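Local coordinates for protein type III restriction-modification enzyme EcoP15I Mod subunit (Escherichia coli, PDB 4ZCF) that methylates one adenine of its asymmetric DNA site 5'-CAGCAG-3' using S-adenosylmethionine, and with the Res subunit forms a restriction enzyme, at residues K166-S170 / H171-L175; S260-S263 / D264-L268; A571-D575 / G576-L580. All coordinates share one frame; numbering follows the deposited sequence.

Interaction 1: K166-S170 / H171-L175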
loop_
_atom_site.group_PDB
_atom_site.type_symbol
_atom_site.label_atom_id
_atom_site.label_comp_id
_atom_site.label_asym_id
_atom_site.label_seq_id
_atom_site.Cartn_x
_atom_site.Cartn_y
_atom_site.Cartn_z
ATOM N N LYS A 166 6.111 -17.832 26.640
ATOM C CA LYS A 166 6.568 -16.986 27.750
ATOM C C LYS A 166 6.317 -15.488 27.467
ATOM O O LYS A 166 5.969 -15.109 26.348
ATOM C CB LYS A 166 8.041 -17.240 28.033
ATOM N N GLY A 167 6.466 -14.658 28.494
ATOM C CA GLY A 167 6.234 -13.222 28.390
ATOM C C GLY A 167 7.256 -12.442 27.579
ATOM O O GLY A 167 8.379 -12.221 28.058
ATOM N N SER A 168 6.857 -11.982 26.352
ATOM C CA SER A 168 7.708 -11.185 25.453
ATOM C C SER A 168 7.059 -9.881 24.981
ATOM O O SER A 168 5.922 -9.892 24.520
ATOM C CB SER A 168 8.137 -12.013 24.248
ATOM O OG SER A 168 9.027 -11.288 23.416
ATOM N N SER A 169 7.807 -8.764 25.053
ATOM C CA SER A 169 7.343 -7.435 24.612
ATOM C C SER A 169 8.344 -6.716 23.646
ATOM O O SER A 169 8.371 -5.482 23.565
ATOM C CB SER A 169 6.994 -6.563 25.817
ATOM O OG SER A 169 8.156 -6.201 26.540
ATOM N N SER A 170 9.133 -7.513 22.890
ATOM C CA SER A 170 10.136 -7.044 21.937
ATOM C C SER A 170 9.487 -6.676 20.584
ATOM O O SER A 170 8.305 -6.935 20.371
ATOM C CB SER A 170 11.184 -8.133 21.740
ATOM O OG SER A 170 10.612 -9.216 21.026
ATOM N N HIS A 171 10.270 -6.097 19.670
ATOM C CA HIS A 171 9.826 -5.721 18.331
ATOM C C HIS A 171 9.381 -6.943 17.561
ATOM O O HIS A 171 8.353 -6.896 16.887
ATOM C CB HIS A 171 10.954 -5.008 17.565
ATOM C CG HIS A 171 11.312 -3.655 18.092
ATOM N ND1 HIS A 171 10.437 -2.594 17.997
ATOM C CD2 HIS A 171 12.481 -3.211 18.600
ATOM C CE1 HIS A 171 11.075 -1.556 18.509
ATOM N NE2 HIS A 171 12.312 -1.881 18.883
ATOM N N SER A 172 10.136 -8.043 17.666
ATOM C CA SER A 172 9.807 -9.313 17.007
ATOM C C SER A 172 8.506 -9.920 17.534
ATOM O O SER A 172 7.711 -10.391 16.728
ATOM C CB SER A 172 10.967 -10.301 17.076
ATOM O OG SER A 172 11.459 -10.472 18.389
ATOM N N ALA A 173 8.261 -9.869 18.873
ATOM C CA ALA A 173 7.012 -10.357 19.482
ATOM C C ALA A 173 5.845 -9.513 18.958
ATOM O O ALA A 173 4.836 -10.069 18.477
ATOM C CB ALA A 173 7.090 -10.275 20.996
ATOM N N TRP A 174 6.039 -8.162 18.947
ATOM C CA TRP A 174 5.060 -7.208 18.403
ATOM C C TRP A 174 4.763 -7.456 16.920
ATOM O O TRP A 174 3.598 -7.482 16.547
ATOM C CB TRP A 174 5.482 -5.763 18.668
ATOM C CG TRP A 174 4.371 -4.774 18.443
ATOM C CD1 TRP A 174 3.446 -4.360 19.359
ATOM C CD2 TRP A 174 4.068 -4.075 17.215
ATOM N NE1 TRP A 174 2.597 -3.431 18.790
ATOM C CE2 TRP A 174 2.945 -3.250 17.469
ATOM C CE3 TRP A 174 4.646 -4.057 15.929
ATOM C CZ2 TRP A 174 2.390 -2.415 16.482
ATOM C CZ3 TRP A 174 4.085 -3.247 14.946
ATOM C CH2 TRP A 174 2.988 -2.422 15.228
ATOM N N LEU A 175 5.797 -7.706 16.091
ATOM C CA LEU A 175 5.631 -8.001 14.654
ATOM C C LEU A 175 4.945 -9.350 14.406
ATOM O O LEU A 175 4.185 -9.485 13.445
ATOM C CB LEU A 175 6.966 -7.920 13.909
ATOM C CG LEU A 175 7.645 -6.528 13.811
ATOM C CD1 LEU A 175 9.101 -6.673 13.419
ATOM C CD2 LEU A 175 6.967 -5.620 12.792
#

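Interaction 2: S260-S263 / D264-L268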
loop_
_atom_site.group_PDB
_atom_site.type_symbol
_atom_site.label_atom_id
_atom_site.label_comp_id
_atom_site.label_asym_id
_atom_site.label_seq_id
_atom_site.Cartn_x
_atom_site.Cartn_y
_atom_site.Cartn_z
ATOM N N SER A 260 -12.967 17.611 0.877
ATOM C CA SER A 260 -14.249 17.828 1.531
ATOM C C SER A 260 -14.872 19.065 0.839
ATOM O O SER A 260 -14.189 20.092 0.678
ATOM C CB SER A 260 -14.057 18.080 3.030
ATOM O OG SER A 260 -15.237 18.554 3.666
ATOM N N ASN A 261 -16.145 18.948 0.389
ATOM C CA ASN A 261 -16.852 20.071 -0.232
ATOM C C ASN A 261 -17.799 20.783 0.761
ATOM O O ASN A 261 -18.364 21.825 0.425
ATOM C CB ASN A 261 -17.571 19.670 -1.532
ATOM C CG ASN A 261 -17.587 20.778 -2.584
ATOM O OD1 ASN A 261 -17.484 21.986 -2.293
ATOM N ND2 ASN A 261 -17.693 20.390 -3.848
ATOM N N ILE A 262 -17.950 20.233 1.988
ATOM C CA ILE A 262 -18.790 20.836 3.026
ATOM C C ILE A 262 -18.032 21.301 4.289
ATOM O O ILE A 262 -18.341 20.853 5.398
ATOM C CB ILE A 262 -20.141 20.098 3.289
ATOM C CG1 ILE A 262 -20.002 18.541 3.305
ATOM C CG2 ILE A 262 -21.217 20.566 2.299
ATOM C CD1 ILE A 262 -19.819 17.892 4.715
ATOM N N SER A 263 -17.049 22.223 4.110
ATOM C CA SER A 263 -16.253 22.810 5.197
ATOM C C SER A 263 -17.100 23.763 6.012
ATOM O O SER A 263 -17.985 24.427 5.467
ATOM C CB SER A 263 -15.053 23.589 4.660
ATOM O OG SER A 263 -14.452 22.976 3.534
ATOM N N ASP A 264 -16.775 23.885 7.303
ATOM C CA ASP A 264 -17.446 24.777 8.242
ATOM C C ASP A 264 -17.168 26.244 7.925
ATOM O O ASP A 264 -18.110 27.031 7.931
ATOM C CB ASP A 264 -17.057 24.426 9.683
ATOM C CG ASP A 264 -17.385 22.994 10.064
ATOM O OD1 ASP A 264 -18.514 22.534 9.745
ATOM O OD2 ASP A 264 -16.516 22.324 10.668
ATOM N N VAL A 265 -15.885 26.611 7.636
ATOM C CA VAL A 265 -15.487 27.987 7.277
ATOM C C VAL A 265 -16.106 28.390 5.938
ATOM O O VAL A 265 -16.709 29.462 5.861
ATOM C CB VAL A 265 -13.953 28.263 7.332
ATOM C CG1 VAL A 265 -13.616 29.702 6.912
ATOM C CG2 VAL A 265 -13.407 27.997 8.718
ATOM N N LYS A 266 -15.974 27.526 4.907
ATOM C CA LYS A 266 -16.513 27.724 3.562
ATOM C C LYS A 266 -18.031 27.988 3.607
ATOM O O LYS A 266 -18.498 28.944 2.968
ATOM C CB LYS A 266 -16.190 26.498 2.686
ATOM C CG LYS A 266 -16.922 26.431 1.346
ATOM C CD LYS A 266 -17.564 25.089 1.191
ATOM C CE LYS A 266 -18.714 25.136 0.227
ATOM N NZ LYS A 266 -19.722 24.104 0.561
ATOM N N ASN A 267 -18.780 27.146 4.381
ATOM C CA ASN A 267 -20.231 27.239 4.566
ATOM C C ASN A 267 -20.649 28.546 5.246
ATOM O O ASN A 267 -21.677 29.115 4.882
ATOM C CB ASN A 267 -20.781 26.048 5.335
ATOM C CG ASN A 267 -20.918 24.751 4.570
ATOM O OD1 ASN A 267 -21.167 24.732 3.364
ATOM N ND2 ASN A 267 -20.854 23.620 5.293
ATOM N N LEU A 268 -19.847 29.025 6.209
ATOM C CA LEU A 268 -20.079 30.263 6.958
ATOM C C LEU A 268 -19.991 31.474 6.034
ATOM O O LEU A 268 -20.864 32.334 6.084
ATOM C CB LEU A 268 -19.047 30.364 8.104
ATOM C CG LEU A 268 -18.950 31.673 8.889
ATOM C CD1 LEU A 268 -19.948 31.709 10.029
ATOM C CD2 LEU A 268 -17.542 31.871 9.433
#

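Interaction 3: A571-D575 / G576-L580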
loop_
_atom_site.group_PDB
_atom_site.type_symbol
_atom_site.label_atom_id
_atom_site.label_comp_id
_atom_site.label_asym_id
_atom_site.label_seq_id
_atom_site.Cartn_x
_atom_site.Cartn_y
_atom_site.Cartn_z
ATOM N N ALA A 571 -37.593 -24.301 6.653
ATOM C CA ALA A 571 -36.396 -24.013 5.859
ATOM C C ALA A 571 -36.018 -22.538 5.989
ATOM O O ALA A 571 -36.740 -21.765 6.630
ATOM C CB ALA A 571 -36.642 -24.367 4.402
ATOM N N HIS A 572 -34.871 -22.154 5.405
ATOM C CA HIS A 572 -34.354 -20.785 5.451
ATOM C C HIS A 572 -33.765 -20.412 4.111
ATOM O O HIS A 572 -33.063 -21.215 3.513
ATOM C CB HIS A 572 -33.304 -20.616 6.567
ATOM C CG HIS A 572 -33.639 -21.353 7.827
ATOM N ND1 HIS A 572 -34.421 -20.780 8.812
ATOM C CD2 HIS A 572 -33.325 -22.618 8.200
ATOM C CE1 HIS A 572 -34.544 -21.701 9.753
ATOM N NE2 HIS A 572 -33.903 -22.821 9.430
ATOM N N LEU A 573 -34.068 -19.202 3.635
ATOM C CA LEU A 573 -33.571 -18.665 2.371
ATOM C C LEU A 573 -32.670 -17.471 2.672
ATOM O O LEU A 573 -33.039 -16.617 3.490
ATOM C CB LEU A 573 -34.749 -18.253 1.453
ATOM C CG LEU A 573 -34.421 -17.874 -0.015
ATOM C CD1 LEU A 573 -33.917 -19.076 -0.819
ATOM C CD2 LEU A 573 -35.617 -17.240 -0.713
ATOM N N CYS A 574 -31.478 -17.437 2.037
ATOM C CA CYS A 574 -30.487 -16.365 2.189
ATOM C C CYS A 574 -29.589 -16.238 0.983
ATOM O O CYS A 574 -28.718 -17.087 0.789
ATOM C CB CYS A 574 -29.662 -16.521 3.463
ATOM S SG CYS A 574 -28.390 -15.243 3.677
ATOM N N ASP A 575 -29.744 -15.134 0.227
ATOM C CA ASP A 575 -28.951 -14.809 -0.958
ATOM C C ASP A 575 -28.933 -15.967 -1.970
ATOM O O ASP A 575 -27.874 -16.539 -2.247
ATOM C CB ASP A 575 -27.527 -14.321 -0.563
ATOM C CG ASP A 575 -26.750 -13.527 -1.611
ATOM O OD1 ASP A 575 -27.390 -12.968 -2.538
ATOM O OD2 ASP A 575 -25.507 -13.412 -1.471
ATOM N N GLY A 576 -30.121 -16.321 -2.472
ATOM C CA GLY A 576 -30.312 -17.379 -3.461
ATOM C C GLY A 576 -30.120 -18.812 -2.993
ATOM O O GLY A 576 -30.461 -19.736 -3.733
ATOM N N ARG A 577 -29.553 -19.032 -1.788
ATOM C CA ARG A 577 -29.357 -20.387 -1.277
ATOM C C ARG A 577 -30.389 -20.800 -0.222
ATOM O O ARG A 577 -30.736 -19.994 0.648
ATOM C CB ARG A 577 -27.889 -20.703 -0.886
ATOM C CG ARG A 577 -27.043 -19.543 -0.388
ATOM C CD ARG A 577 -25.791 -19.313 -1.218
ATOM N NE ARG A 577 -24.995 -18.198 -0.689
ATOM C CZ ARG A 577 -24.733 -17.060 -1.333
ATOM N NH1 ARG A 577 -25.195 -16.861 -2.563
ATOM N NH2 ARG A 577 -24.002 -16.117 -0.755
ATOM N N LEU A 578 -30.917 -22.043 -0.333
ATOM C CA LEU A 578 -31.932 -22.590 0.581
ATOM C C LEU A 578 -31.360 -23.644 1.523
ATOM O O LEU A 578 -30.770 -24.615 1.075
ATOM C CB LEU A 578 -33.142 -23.128 -0.197
ATOM C CG LEU A 578 -34.262 -23.787 0.615
ATOM C CD1 LEU A 578 -35.247 -22.752 1.177
ATOM C CD2 LEU A 578 -35.001 -24.805 -0.229
ATOM N N TYR A 579 -31.565 -23.460 2.832
ATOM C CA TYR A 579 -31.042 -24.355 3.867
ATOM C C TYR A 579 -32.066 -25.313 4.461
ATOM O O TYR A 579 -33.122 -24.894 4.932
ATOM C CB TYR A 579 -30.331 -23.546 4.973
ATOM C CG TYR A 579 -29.188 -22.719 4.437
ATOM C CD1 TYR A 579 -29.420 -21.491 3.812
ATOM C CD2 TYR A 579 -27.879 -23.184 4.498
ATOM C CE1 TYR A 579 -28.370 -20.739 3.285
ATOM C CE2 TYR A 579 -26.825 -22.444 3.966
ATOM C CZ TYR A 579 -27.077 -21.226 3.357
ATOM O OH TYR A 579 -26.045 -20.503 2.829
ATOM N N LEU A 580 -31.737 -26.602 4.459
ATOM C CA LEU A 580 -32.588 -27.625 5.061
ATOM C C LEU A 580 -31.765 -28.327 6.132
ATOM O O LEU A 580 -31.030 -29.270 5.835
ATOM C CB LEU A 580 -33.185 -28.616 4.036
ATOM C CG LEU A 580 -33.709 -28.092 2.711
ATOM C CD1 LEU A 580 -34.033 -29.236 1.781
ATOM C CD2 LEU A 580 -34.904 -27.198 2.886
HETATM O O HOH W 1 -23.362 -14.449 -2.527
#

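Interaction 1: K166-S170 / H171-L175
The N-cap of helix 171-188 is formed here: S170, the last loop residue, faces the first turn and meets S172, A173 and W174. Its backbone carbonyl opens the helical bonding pattern, S170 O accepting from W174 N at 2.9 Å. The bond is nearly straight at hydrogen (168°), with the donor tilted 20° from the carbonyl plane. L175 N repeats the step on H171 O. The S170 side chain turns back over the helix start, its OG lodged between the backbone N and the carbonyl carbon (chi1 70°). From there S170 OG makes a hydrogen bond with S172 OG at 3.0 Å, in which either hydroxyl could be the donor, and S170 OG lies 3.3 Å from A173 N. A173 points its methyl toward the loop. Of the W174 side chain, CB lies near S170 O and the indole leads away, NE1 bonding P125 O and the ring meeting F133 edge-to-face. P125 belongs to the DPPY sequence, residues 123-126, predicted to bind S-adenosylmethionine, so the indole links the first helical turn to the probable cofactor-binding motif. The H171 ring turns from the loop into the dimer interface, ND1 bonded to E203 and NE2 to E217 of the second subunit; two acidic partners would favour a doubly protonated ring, about 9 Å from a manganese ion. E54 of the second subunit takes H171 N and, weakly, S172 N, so a carboxylate from across the dimer occupies the positive end of the helix. S168 swings its hydroxyl away from its own backbone N (chi1 -176°), which sets S168 OG against the methyl A173 CB at 3.3 Å.

Interaction 2: S260-S263 / D264-L268
The backbone turns from loop into helix at S263, where S263 O accepts from N267 N at 3.0 Å with an angle of 155° at hydrogen, and L268 N then repeats the pattern on D264 O. S263 sits at the N-cap without using its hydroxyl for capping; instead S263 CB packs against K266 CB at 3.7 Å. K266 carries the side-chain part of the contact. Its chain sets out with CG opposite the backbone N and then bends at chi2 (-129°), folding back over the loop until CD and CE lie alongside the carbonyl of N261. There K266 NZ donates to N261 O at 2.7 Å, meeting it almost head-on to the carbonyl bond. K266 NZ also bonds N267 OD1 at 3.2 Å, approaching from above the amide plane rather than on a lone pair. One lysine therefore ties the loop before the cap to the first helical turn, and its charge is shared between a main-chain and a side-chain oxygen. N267 leans back over S263, its CB and CG resting close to S263 O; its ND2 lies near that oxygen too, but is badly angled for a bond. D264 points the other way, its OD2 taking E327 N of the second subunit, and Y384 of the same chain covers S263 and K266. The arrangement is a helix N-terminus whose N-cap serine makes no side-chain capping bond, with a lysine bonded back to the preceding loop. It begins helix 264-279, between strands 241-248 and 391-393, a region that probably forms the target recognition domain, as in other beta-class methyltransferases.

Interaction 3: A571-D575 / G576-L580
R577 holds its guanidinium beside D575: D575 CB lies 3.7 Å over one face of the R577 group, offset toward the rim, C574 O and D575 O also lie over a face, and a water sits in plane at the edge. The Y579 ring offers an edge, in plane, to H572 O. Both belong to a beta hairpin of strands 569-574 and 577-580, closed by a type I' turn from C574 to R577, where D575 and G576 adopt positive phi. H572 pairs with Y579 and C574 with R577 as hydrogen-bonded pairs; Y579 N to H572 O (2.8 Å) and C574 N to R577 O (3.0 Å) are the firmer bonds, R577 N to C574 O is weak. L573 and L578 form the non-hydrogen-bonded pair between them, and A571 CB adds apolar contacts to L578 CD1 and L580 CD2. On the face of H572 and Y579, Y579 OH reaches D553 and H572 NE2 reaches Y542.

R577 bends at chi2 (-122°) to run beside D575, and its NH1 also salt-bridges E134 of the Res chain. A leucine here would probably leave both D575 and that glutamate without their charged mate and weaken this Mod–Res link. The water joins D575 OD2 to R577 NH2, while D575 OD2 and R577 NH2 form a salt bridge at 3.2 Å, whose hydrogen bond is weak, carboxylate and guanidinium planes 50° apart.

Overall arrangement
The three contacts are far apart, with centres 45 to 47 Å from one another and no touching atoms. Interactions 1 and 2 both lie in the DNA methylase range, on opposite sides of the chain's centre, and both are helix starts contacted by the second subunit. Interaction 1 lies beside the predicted S-adenosylmethionine-binding residues, with its nearest atom about 26 Å from the DNA, whereas interaction 2 comes to about 9 Å. Interaction 3 belongs to the C-terminal domain, about 34 Å from the DNA by nearest atom, and reaches the Res chain through R577. Of the three, interaction 1 has a manganese ion nearby, about 9 Å from the H171 side chain.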